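PDB 4W8H: toll-receptor-related 2 from Hydra vulgaris, which probably relays signals inside the cell as a Toll-related membrane receptor, the part described here being its flavodoxin-like TIR domain. Local coordinates for residues T4-I9 with N57-I62; I9-E14 with T34-R39; P89-P94 with D108-D113. All blocks are in the same frame, centred on the assembly; numbering follows the deposited sequence. Where two conformers were deposited one is given.

Interaction 1 of 3, residues T4-I9 with N57-I62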
loop_
_atom_site.group_PDB
_atom_site.type_symbol
_atom_site.label_atom_id
_atom_site.label_comp_id
_atom_site.label_asym_id
_atom_site.label_seq_id
_atom_site.Cartn_x
_atom_site.Cartn_y
_atom_site.Cartn_z
ATOM N N THR A 4 2.573 0.578 15.530
ATOM C CA THR A 4 4.004 0.364 15.411
ATOM C C THR A 4 4.570 0.882 14.105
ATOM O O THR A 4 5.613 1.487 14.095
ATOM C CB THR A 4 4.343 -1.140 15.566
ATOM O OG1 THR A 4 3.989 -1.549 16.889
ATOM C CG2 THR A 4 5.829 -1.434 15.368
ATOM N N TYR A 5 3.895 0.579 13.000
ATOM C CA TYR A 5 4.302 1.019 11.669
ATOM C C TYR A 5 3.384 2.131 11.224
ATOM O O TYR A 5 2.194 2.135 11.512
ATOM C CB TYR A 5 4.227 -0.162 10.690
ATOM C CG TYR A 5 5.112 -1.303 11.070
ATOM C CD1 TYR A 5 6.418 -1.357 10.628
ATOM C CD2 TYR A 5 4.648 -2.349 11.854
ATOM C CE1 TYR A 5 7.254 -2.397 10.956
ATOM C CE2 TYR A 5 5.486 -3.403 12.192
ATOM C CZ TYR A 5 6.791 -3.399 11.737
ATOM O OH TYR A 5 7.661 -4.401 12.049
ATOM N N ASP A 6 3.945 3.084 10.473
ATOM C CA ASP A 6 3.092 4.082 9.829
ATOM C C ASP A 6 2.279 3.479 8.685
ATOM O O ASP A 6 1.087 3.776 8.535
ATOM C CB ASP A 6 3.926 5.222 9.256
ATOM C CG ASP A 6 4.630 5.970 10.302
ATOM O OD1 ASP A 6 3.907 6.629 11.080
ATOM O OD2 ASP A 6 5.889 5.935 10.362
ATOM N N VAL A 7 2.906 2.618 7.897
ATOM C CA VAL A 7 2.235 2.047 6.734
ATOM C C VAL A 7 2.651 0.630 6.495
ATOM O O VAL A 7 3.784 0.246 6.764
ATOM C CB VAL A 7 2.488 2.814 5.422
ATOM C CG1 VAL A 7 1.837 4.132 5.458
ATOM C CG2 VAL A 7 3.959 2.942 5.121
ATOM N N ASN A 8 1.686 -0.135 6.005
ATOM C CA ASN A 8 1.907 -1.437 5.466
ATOM C C ASN A 8 1.791 -1.355 3.937
ATOM O O ASN A 8 1.026 -0.571 3.425
ATOM C CB ASN A 8 0.794 -2.321 6.029
ATOM C CG ASN A 8 0.670 -3.589 5.356
ATOM O OD1 ASN A 8 1.668 -4.246 5.095
ATOM N ND2 ASN A 8 -0.565 -3.991 5.054
ATOM N N ILE A 9 2.578 -2.149 3.225
ATOM C CA ILE A 9 2.548 -2.067 1.759
ATOM C C ILE A 9 1.976 -3.336 1.229
ATOM O O ILE A 9 2.535 -4.409 1.415
ATOM C CB ILE A 9 3.949 -1.913 1.167
ATOM C CG1 ILE A 9 4.786 -0.898 1.956
ATOM C CG2 ILE A 9 3.849 -1.568 -0.356
ATOM C CD1 ILE A 9 4.329 0.489 1.859
ATOM N N ASN A 57 -1.090 -3.631 12.871
ATOM C CA ASN A 57 0.027 -2.939 13.454
ATOM C C ASN A 57 0.540 -1.743 12.646
ATOM O O ASN A 57 1.609 -1.210 12.946
ATOM C CB ASN A 57 1.135 -3.924 13.700
ATOM C CG ASN A 57 0.800 -4.852 14.848
ATOM O OD1 ASN A 57 0.628 -4.394 16.000
ATOM N ND2 ASN A 57 0.687 -6.136 14.567
ATOM N N SER A 58 -0.252 -1.310 11.686
ATOM C CA SER A 58 0.063 -0.172 10.826
ATOM C C SER A 58 -1.080 0.832 10.857
ATOM O O SER A 58 -2.224 0.441 10.942
ATOM C CB SER A 58 0.259 -0.672 9.385
ATOM O OG SER A 58 1.358 -1.571 9.265
ATOM N N ASN A 59 -0.761 2.112 10.708
ATOM C CA ASN A 59 -1.803 3.108 10.700
ATOM C C ASN A 59 -2.628 3.046 9.449
ATOM O O ASN A 59 -3.819 3.258 9.507
ATOM C CB ASN A 59 -1.227 4.513 10.844
ATOM C CG ASN A 59 -0.633 4.764 12.197
ATOM O OD1 ASN A 59 -1.109 4.237 13.215
ATOM N ND2 ASN A 59 0.403 5.602 12.239
ATOM N N ARG A 60 -1.994 2.813 8.311
ATOM C CA ARG A 60 -2.696 2.717 7.050
ATOM C C ARG A 60 -2.020 1.698 6.155
ATOM O O ARG A 60 -0.850 1.370 6.357
ATOM C CB ARG A 60 -2.681 4.072 6.352
ATOM C CG ARG A 60 -3.367 5.178 7.159
ATOM C CD ARG A 60 -3.591 6.427 6.303
ATOM N NE ARG A 60 -4.089 7.602 7.026
ATOM C CZ ARG A 60 -3.315 8.508 7.609
ATOM N NH1 ARG A 60 -1.998 8.345 7.615
ATOM N NH2 ARG A 60 -3.851 9.582 8.182
ATOM N N THR A 61 -2.738 1.218 5.132
ATOM C CA THR A 61 -2.209 0.272 4.148
ATOM C C THR A 61 -2.162 0.942 2.790
ATOM O O THR A 61 -3.184 1.409 2.291
ATOM C CB THR A 61 -3.068 -1.007 4.050
ATOM O OG1 THR A 61 -2.975 -1.745 5.282
ATOM C CG2 THR A 61 -2.586 -1.919 2.957
ATOM N N ILE A 62 -0.969 1.011 2.234
ATOM C CA ILE A 62 -0.807 1.418 0.859
ATOM C C ILE A 62 -1.141 0.252 -0.035
ATOM O O ILE A 62 -0.631 -0.849 0.169
ATOM C CB ILE A 62 0.666 1.878 0.609
ATOM C CG1 ILE A 62 0.959 3.160 1.390
ATOM C CG2 ILE A 62 0.922 2.067 -0.858
ATOM C CD1 ILE A 62 2.429 3.565 1.334
HETATM O O HOH W 1 1.031 -1.696 16.664
HETATM O O HOH W 2 -0.128 6.349 7.892
HETATM O O HOH W 3 1.144 7.230 10.187
#
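The carbonyl oxygen of Asn57 lies in the plane of the Tyr5 ring, at its edge, with Tyr5 CD2 to Asn57 O at 3.4 Å. Over one face of that ring sits Thr4 CG2, offset toward the rim, and Phe35 meets the ring edge-to-face. The same Asn57 oxygen takes the backbone N-H of Tyr5 in a nearly straight bond (N to O 2.9 Å, 169°). A second pair of flat groups follows: the carboxylate of Asp6 and the amide of Asn59 run side by side, their planes 60° apart. Asp6 OD1 and Asn59 ND2 share a water rather than a direct bond, while Asp6 OD2 accepts from Lys33 N. Both residues stand where their strands turn a corner, and their matching first torsions, CG anti to the carbonyl carbon in each, let carboxylate and amide point the same way. Here two neighbouring central strands of the parallel sheet of the flavodoxin-like TIR fold come together, the bonds from Asn8 N to Arg60 O (3.0 Å) and from Ile62 N to Asn8 O (2.8 Å) continuing the pairing. An alanine in place of Asn59 would probably leave the water beside Asp6 OD1 without its amide donor, and Lys3 N without its OD1 acceptor. On the face carrying Asn8, its ND2 makes a weak bond to Thr61 OG1 (3.3 Å). On the other face Ile62 CD1 touches Ile9 CD1 at 3.7 Å and Val7 CG2 at 4.1 Å, with Leu27 of helix 16-29 lying against both isoleucines.

Interaction 2 of 3, residues I9-E14 with T34-R39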
loop_
_atom_site.group_PDB
_atom_site.type_symbol
_atom_site.label_atom_id
_atom_site.label_comp_id
_atom_site.label_asym_id
_atom_site.label_seq_id
_atom_site.Cartn_x
_atom_site.Cartn_y
_atom_site.Cartn_z
ATOM N N ILE A 9 2.578 -2.149 3.225
ATOM C CA ILE A 9 2.548 -2.067 1.759
ATOM C C ILE A 9 1.976 -3.336 1.229
ATOM O O ILE A 9 2.535 -4.409 1.415
ATOM C CB ILE A 9 3.949 -1.913 1.167
ATOM C CG1 ILE A 9 4.786 -0.898 1.956
ATOM C CG2 ILE A 9 3.849 -1.568 -0.356
ATOM C CD1 ILE A 9 4.329 0.489 1.859
ATOM N N CYS A 10 0.874 -3.200 0.540
ATOM C CA CYS A 10 0.214 -4.335 -0.089
ATOM C C CYS A 10 0.414 -4.265 -1.619
ATOM O O CYS A 10 0.029 -3.269 -2.245
ATOM C CB CYS A 10 -1.279 -4.299 0.231
ATOM S SG CYS A 10 -2.170 -5.656 -0.491
ATOM N N TYR A 11 1.047 -5.278 -2.204
ATOM C CA TYR A 11 1.504 -5.218 -3.604
ATOM C C TYR A 11 1.686 -6.628 -4.133
ATOM O O TYR A 11 1.905 -7.569 -3.370
ATOM C CB TYR A 11 2.829 -4.438 -3.708
ATOM C CG TYR A 11 4.018 -5.179 -3.141
ATOM C CD1 TYR A 11 4.210 -5.279 -1.755
ATOM C CD2 TYR A 11 4.905 -5.849 -3.958
ATOM C CE1 TYR A 11 5.237 -6.001 -1.239
ATOM C CE2 TYR A 11 5.966 -6.546 -3.457
ATOM C CZ TYR A 11 6.119 -6.652 -2.068
ATOM O OH TYR A 11 7.165 -7.398 -1.551
ATOM N N ALA A 12 1.599 -6.761 -5.439
ATOM C CA ALA A 12 1.851 -8.022 -6.122
ATOM C C ALA A 12 3.344 -8.238 -6.343
ATOM O O ALA A 12 4.084 -7.300 -6.637
ATOM C CB ALA A 12 1.134 -8.044 -7.458
ATOM N N PRO A 13 3.799 -9.496 -6.294
ATOM C CA PRO A 13 5.224 -9.767 -6.487
ATOM C C PRO A 13 5.749 -9.254 -7.821
ATOM O O PRO A 13 6.917 -8.853 -7.914
ATOM C CB PRO A 13 5.293 -11.288 -6.448
ATOM C CG PRO A 13 4.154 -11.700 -5.609
ATOM C CD PRO A 13 3.066 -10.692 -5.841
ATOM N N GLU A 14 4.903 -9.196 -8.835
ATOM C CA GLU A 14 5.357 -8.740 -10.152
ATOM C C GLU A 14 5.824 -7.277 -10.129
ATOM O O GLU A 14 6.585 -6.850 -10.976
ATOM C CB GLU A 14 4.217 -8.902 -11.155
ATOM C CG GLU A 14 3.887 -10.328 -11.564
ATOM C CD GLU A 14 2.952 -11.052 -10.622
ATOM O OE1 GLU A 14 2.524 -10.505 -9.598
ATOM O OE2 GLU A 14 2.639 -12.217 -10.937
ATOM N N THR A 34 7.789 1.309 7.914
ATOM C CA THR A 34 7.082 0.545 6.899
ATOM C C THR A 34 7.102 -0.942 7.186
ATOM O O THR A 34 8.159 -1.512 7.473
ATOM C CB THR A 34 7.730 0.867 5.543
ATOM O OG1 THR A 34 7.789 2.294 5.353
ATOM C CG2 THR A 34 6.998 0.283 4.400
ATOM N N PHE A 35 5.933 -1.587 7.092
ATOM C CA PHE A 35 5.844 -3.055 7.124
ATOM C C PHE A 35 5.933 -3.561 5.695
ATOM O O PHE A 35 5.144 -3.167 4.837
ATOM C CB PHE A 35 4.517 -3.510 7.738
ATOM C CG PHE A 35 4.456 -4.987 8.012
ATOM C CD1 PHE A 35 4.348 -5.883 6.962
ATOM C CD2 PHE A 35 4.477 -5.476 9.301
ATOM C CE1 PHE A 35 4.299 -7.253 7.201
ATOM C CE2 PHE A 35 4.400 -6.844 9.537
ATOM C CZ PHE A 35 4.320 -7.718 8.502
ATOM N N VAL A 36 6.897 -4.426 5.461
ATOM C CA VAL A 36 7.110 -5.018 4.139
ATOM C C VAL A 36 7.268 -6.497 4.275
ATOM O O VAL A 36 8.129 -6.984 5.034
ATOM C CB VAL A 36 8.283 -4.410 3.384
ATOM C CG1 VAL A 36 9.533 -4.463 4.204
ATOM C CG2 VAL A 36 8.475 -5.087 2.044
ATOM N N ASN A 37 6.433 -7.223 3.556
ATOM C CA ASN A 37 6.330 -8.649 3.741
ATOM C C ASN A 37 7.645 -9.387 3.687
ATOM O O ASN A 37 7.872 -10.261 4.535
ATOM C CB ASN A 37 5.343 -9.286 2.770
ATOM C CG ASN A 37 5.572 -8.906 1.313
ATOM O OD1 ASN A 37 6.546 -8.218 0.925
ATOM N ND2 ASN A 37 4.639 -9.344 0.492
ATOM N N ILE A 38 8.511 -9.062 2.724
ATOM C CA ILE A 38 9.703 -9.872 2.500
ATOM C C ILE A 38 10.681 -9.717 3.625
ATOM O O ILE A 38 11.596 -10.527 3.703
ATOM C CB ILE A 38 10.380 -9.592 1.140
ATOM C CG1 ILE A 38 10.888 -8.160 1.052
ATOM C CG2 ILE A 38 9.427 -9.903 -0.034
ATOM C CD1 ILE A 38 11.802 -7.960 -0.173
ATOM N N ARG A 39 10.504 -8.721 4.483
ATOM C CA ARG A 39 11.302 -8.560 5.700
ATOM C C ARG A 39 10.518 -8.950 6.954
ATOM O O ARG A 39 11.069 -9.602 7.851
ATOM C CB ARG A 39 11.758 -7.115 5.838
ATOM C CG ARG A 39 12.673 -6.864 7.040
ATOM C CD ARG A 39 13.061 -5.411 7.130
ATOM N NE ARG A 39 11.838 -4.657 7.302
ATOM C CZ ARG A 39 11.639 -3.403 6.910
ATOM N NH1 ARG A 39 12.622 -2.698 6.344
ATOM N NH2 ARG A 39 10.435 -2.861 7.094
HETATM O O HOH W 4 3.972 -9.347 -2.470
#
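Tyr11 and Asn37 reach toward each other tip to tip, and the phenol donates a hydrogen bond to Asn37 OD1 (Tyr11 OH to OD1 2.7 Å). The donor lies in the amide plane, on a lone pair of OD1, while ring and amide planes stand 68° apart. Both side chains hold CG between the backbone N and the carbonyl carbon, chi1 being 71° in Tyr11. In Asn37 the small chi2 of 5° sets OD1 where it also takes a weak bond from Ile38 N (2.8 Å). The remaining amide atom, Asn37 ND2, donates to a water that in turn donates to Tyr11 O, so ring tip and backbone of the tyrosine are both tied to the asparagine. These segments flank the crossover of a beta-alpha-beta unit, strand 5-10, helix 16-29 and strand 34-35, and the phenol-amide bond links the chain just past the first strand to the start of the helix after the second. Ile38 CG2 adds a methyl at 3.7 Å from Tyr11 OH. Within the sheet itself, Ile9 N bonds to Phe35 O at 3.2 Å. Thr34 CG2 meets Ile9 CG1 at 3.5 Å, and both side chains touch Leu27 of helix 16-29.

Interaction 3 of 3, residues P89-P94 with D108-D113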
loop_
_atom_site.group_PDB
_atom_site.type_symbol
_atom_site.label_atom_id
_atom_site.label_comp_id
_atom_site.label_asym_id
_atom_site.label_seq_id
_atom_site.Cartn_x
_atom_site.Cartn_y
_atom_site.Cartn_z
ATOM N N PRO A 89 -4.563 4.294 -1.814
ATOM C CA PRO A 89 -4.392 3.631 -3.108
ATOM C C PRO A 89 -3.447 4.442 -4.001
ATOM O O PRO A 89 -3.563 5.679 -4.107
ATOM C CB PRO A 89 -5.788 3.665 -3.711
ATOM C CG PRO A 89 -6.731 4.295 -2.682
ATOM C CD PRO A 89 -5.863 4.979 -1.702
ATOM N N ILE A 90 -2.506 3.701 -4.590
ATOM C CA ILE A 90 -1.596 4.215 -5.596
ATOM C C ILE A 90 -1.907 3.536 -6.913
ATOM O O ILE A 90 -1.915 2.293 -6.990
ATOM C CB ILE A 90 -0.134 3.928 -5.247
ATOM C CG1 ILE A 90 0.263 4.717 -3.991
ATOM C CG2 ILE A 90 0.781 4.319 -6.445
ATOM C CD1 ILE A 90 1.622 4.341 -3.451
ATOM N N LEU A 91 -2.160 4.313 -7.974
ATOM C CA LEU A 91 -2.255 3.719 -9.310
ATOM C C LEU A 91 -0.864 3.674 -9.881
ATOM O O LEU A 91 -0.343 4.690 -10.359
ATOM C CB LEU A 91 -3.221 4.468 -10.224
ATOM C CG LEU A 91 -3.510 3.779 -11.566
ATOM C CD1 LEU A 91 -4.335 2.529 -11.424
ATOM C CD2 LEU A 91 -4.179 4.745 -12.528
ATOM N N TYR A 92 -0.241 2.507 -9.785
ATOM C CA TYR A 92 1.151 2.331 -10.199
ATOM C C TYR A 92 1.217 2.027 -11.694
ATOM O O TYR A 92 2.071 2.555 -12.393
ATOM C CB TYR A 92 1.835 1.252 -9.331
ATOM C CG TYR A 92 3.165 0.807 -9.873
ATOM C CD1 TYR A 92 4.170 1.713 -10.183
ATOM C CD2 TYR A 92 3.383 -0.541 -10.149
ATOM C CE1 TYR A 92 5.377 1.261 -10.753
ATOM C CE2 TYR A 92 4.577 -0.989 -10.700
ATOM C CZ TYR A 92 5.542 -0.082 -11.040
ATOM O OH TYR A 92 6.687 -0.565 -11.603
ATOM N N ARG A 93 0.386 1.106 -12.141
ATOM C CA ARG A 93 0.253 0.780 -13.563
ATOM C C ARG A 93 -1.215 0.825 -13.947
ATOM O O ARG A 93 -2.033 0.393 -13.160
ATOM C CB ARG A 93 0.837 -0.594 -13.854
ATOM C CG ARG A 93 2.346 -0.678 -13.714
ATOM C CD ARG A 93 2.790 -2.142 -13.406
ATOM N NE ARG A 93 2.322 -3.049 -14.418
ATOM C CZ ARG A 93 2.029 -4.332 -14.258
ATOM N NH1 ARG A 93 2.107 -4.934 -13.059
ATOM N NH2 ARG A 93 1.627 -5.000 -15.338
ATOM N N PRO A 94 -1.547 1.304 -15.166
ATOM C CA PRO A 94 -2.959 1.365 -15.569
ATOM C C PRO A 94 -3.609 -0.011 -15.532
ATOM O O PRO A 94 -2.997 -1.028 -15.852
ATOM C CB PRO A 94 -2.901 1.880 -17.014
ATOM C CG PRO A 94 -1.593 2.638 -17.080
ATOM C CD PRO A 94 -0.652 1.793 -16.234
ATOM N N ASP A 108 -1.986 9.064 -8.387
ATOM C CA ASP A 108 -1.855 8.530 -9.727
ATOM C C ASP A 108 -0.403 8.635 -10.189
ATOM O O ASP A 108 0.001 9.663 -10.736
ATOM C CB ASP A 108 -2.757 9.294 -10.696
ATOM C CG ASP A 108 -2.837 8.630 -12.068
ATOM O OD1 ASP A 108 -2.044 7.695 -12.344
ATOM O OD2 ASP A 108 -3.697 9.047 -12.880
ATOM N N TRP A 109 0.373 7.578 -10.022
ATOM C CA TRP A 109 1.778 7.568 -10.468
ATOM C C TRP A 109 1.847 7.600 -11.981
ATOM O O TRP A 109 2.827 8.095 -12.559
ATOM C CB TRP A 109 2.478 6.315 -9.928
ATOM C CG TRP A 109 3.870 6.115 -10.453
ATOM C CD1 TRP A 109 4.250 5.285 -11.424
ATOM C CD2 TRP A 109 5.057 6.763 -9.982
ATOM N NE1 TRP A 109 5.603 5.373 -11.636
ATOM C CE2 TRP A 109 6.114 6.272 -10.748
ATOM C CE3 TRP A 109 5.316 7.707 -8.998
ATOM C CZ2 TRP A 109 7.420 6.689 -10.560
ATOM C CZ3 TRP A 109 6.598 8.131 -8.809
ATOM C CH2 TRP A 109 7.646 7.623 -9.589
ATOM N N CYS A 110 0.832 7.120 -12.660
ATOM C CA CYS A 110 0.844 7.051 -14.106
ATOM C C CYS A 110 0.697 8.406 -14.761
ATOM O O CYS A 110 1.051 8.558 -15.948
ATOM C CB CYS A 110 -0.297 6.160 -14.571
ATOM S SG CYS A 110 -0.218 4.494 -14.000
ATOM N N ASP A 111 0.170 9.403 -14.064
ATOM C CA ASP A 111 -0.017 10.746 -14.618
ATOM C C ASP A 111 1.315 11.488 -14.528
ATOM O O ASP A 111 1.651 12.102 -13.512
ATOM C CB ASP A 111 -1.087 11.451 -13.792
ATOM C CG ASP A 111 -1.586 12.747 -14.419
ATOM O OD1 ASP A 111 -0.865 13.314 -15.261
ATOM O OD2 ASP A 111 -2.682 13.195 -14.020
ATOM N N LYS A 112 2.075 11.438 -15.621
ATOM C CA LYS A 112 3.467 11.875 -15.563
ATOM C C LYS A 112 3.599 13.362 -15.225
ATOM O O LYS A 112 4.508 13.746 -14.502
ATOM C CB LYS A 112 4.203 11.561 -16.868
ATOM C CG LYS A 112 4.347 10.074 -17.150
ATOM C CD LYS A 112 5.143 9.826 -18.406
ATOM C CE LYS A 112 4.924 8.452 -18.983
ATOM N NZ LYS A 112 5.265 7.366 -18.080
ATOM N N ASP A 113 2.696 14.182 -15.742
ATOM C CA ASP A 113 2.818 15.629 -15.559
ATOM C C ASP A 113 2.664 16.057 -14.089
ATOM O O ASP A 113 3.167 17.126 -13.693
ATOM C CB ASP A 113 1.784 16.390 -16.406
ATOM C CG ASP A 113 2.060 16.335 -17.898
ATOM O OD1 ASP A 113 3.139 15.837 -18.311
ATOM O OD2 ASP A 113 1.168 16.814 -18.637
#
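Cys110 SG packs against the ring of Pro94, 3.5 Å from Pro94 CD, and Leu91 CG lies farther off on the same sulfur. Beside it the aromatic side chains of Tyr92 and Trp109 run side by side, with CD1 of Tyr92 3.8 Å from CD1 of Trp109. Each has CG anti to its backbone N, which lets the two rings point the same way, and their planes make an oblique 41°. Ile90 CG2 completes the apolar centre against Trp109 CB. Trp18 stacks on the Tyr92 ring, Phe118 meets Trp109 edge-to-face, and Arg115 makes a cation-pi contact with the indole. Toward the polar edge, Tyr92 O lies 3.4 Å from Cys110 SG, and Leu91 O accepts from Trp109 N at 3.0 Å, the donor tilted 24° from the carbonyl plane. The methyl CD2 of Leu91 sits 3.6 Å from Asp108 OD1. Asp108 OD1 receives weak bonds from Cys110 N (2.9 Å) and Asp111 N, both within the type I turn from Asp108 to Asp111. At the rim Arg93 turns to Asp15 and Asp68 in salt bridges. The arrangement is that of the edge of the parallel sheet of a flavodoxin-like TIR domain, where the short outermost strand 107-108 pairs with strand 87-91 and turns off toward the last helix.

All three contacts belong to one parallel sheet, yet they sample different places in it. Interactions 1 and 2 both use strand 5-10 and share Ile9, which pairs with strand 58-65 on one flank and strand 34-35 on the other; they touch through backbone bonds as well as packing. Interaction 3 lies across the chain's centre from interaction 1, reached through packing of Ile62 on Ile90, and has no touch with interaction 2. Interaction 1 is rich in strand-to-strand backbone bonds, buried toward Ile9 and wetter at its Thr4 end. Interaction 2, mostly buried, combines one strand-to-strand backbone bond with a phenol-amide bond, whereas the more exposed interaction 3 adds aromatic and sulfur packing around a turn to a single backbone bond.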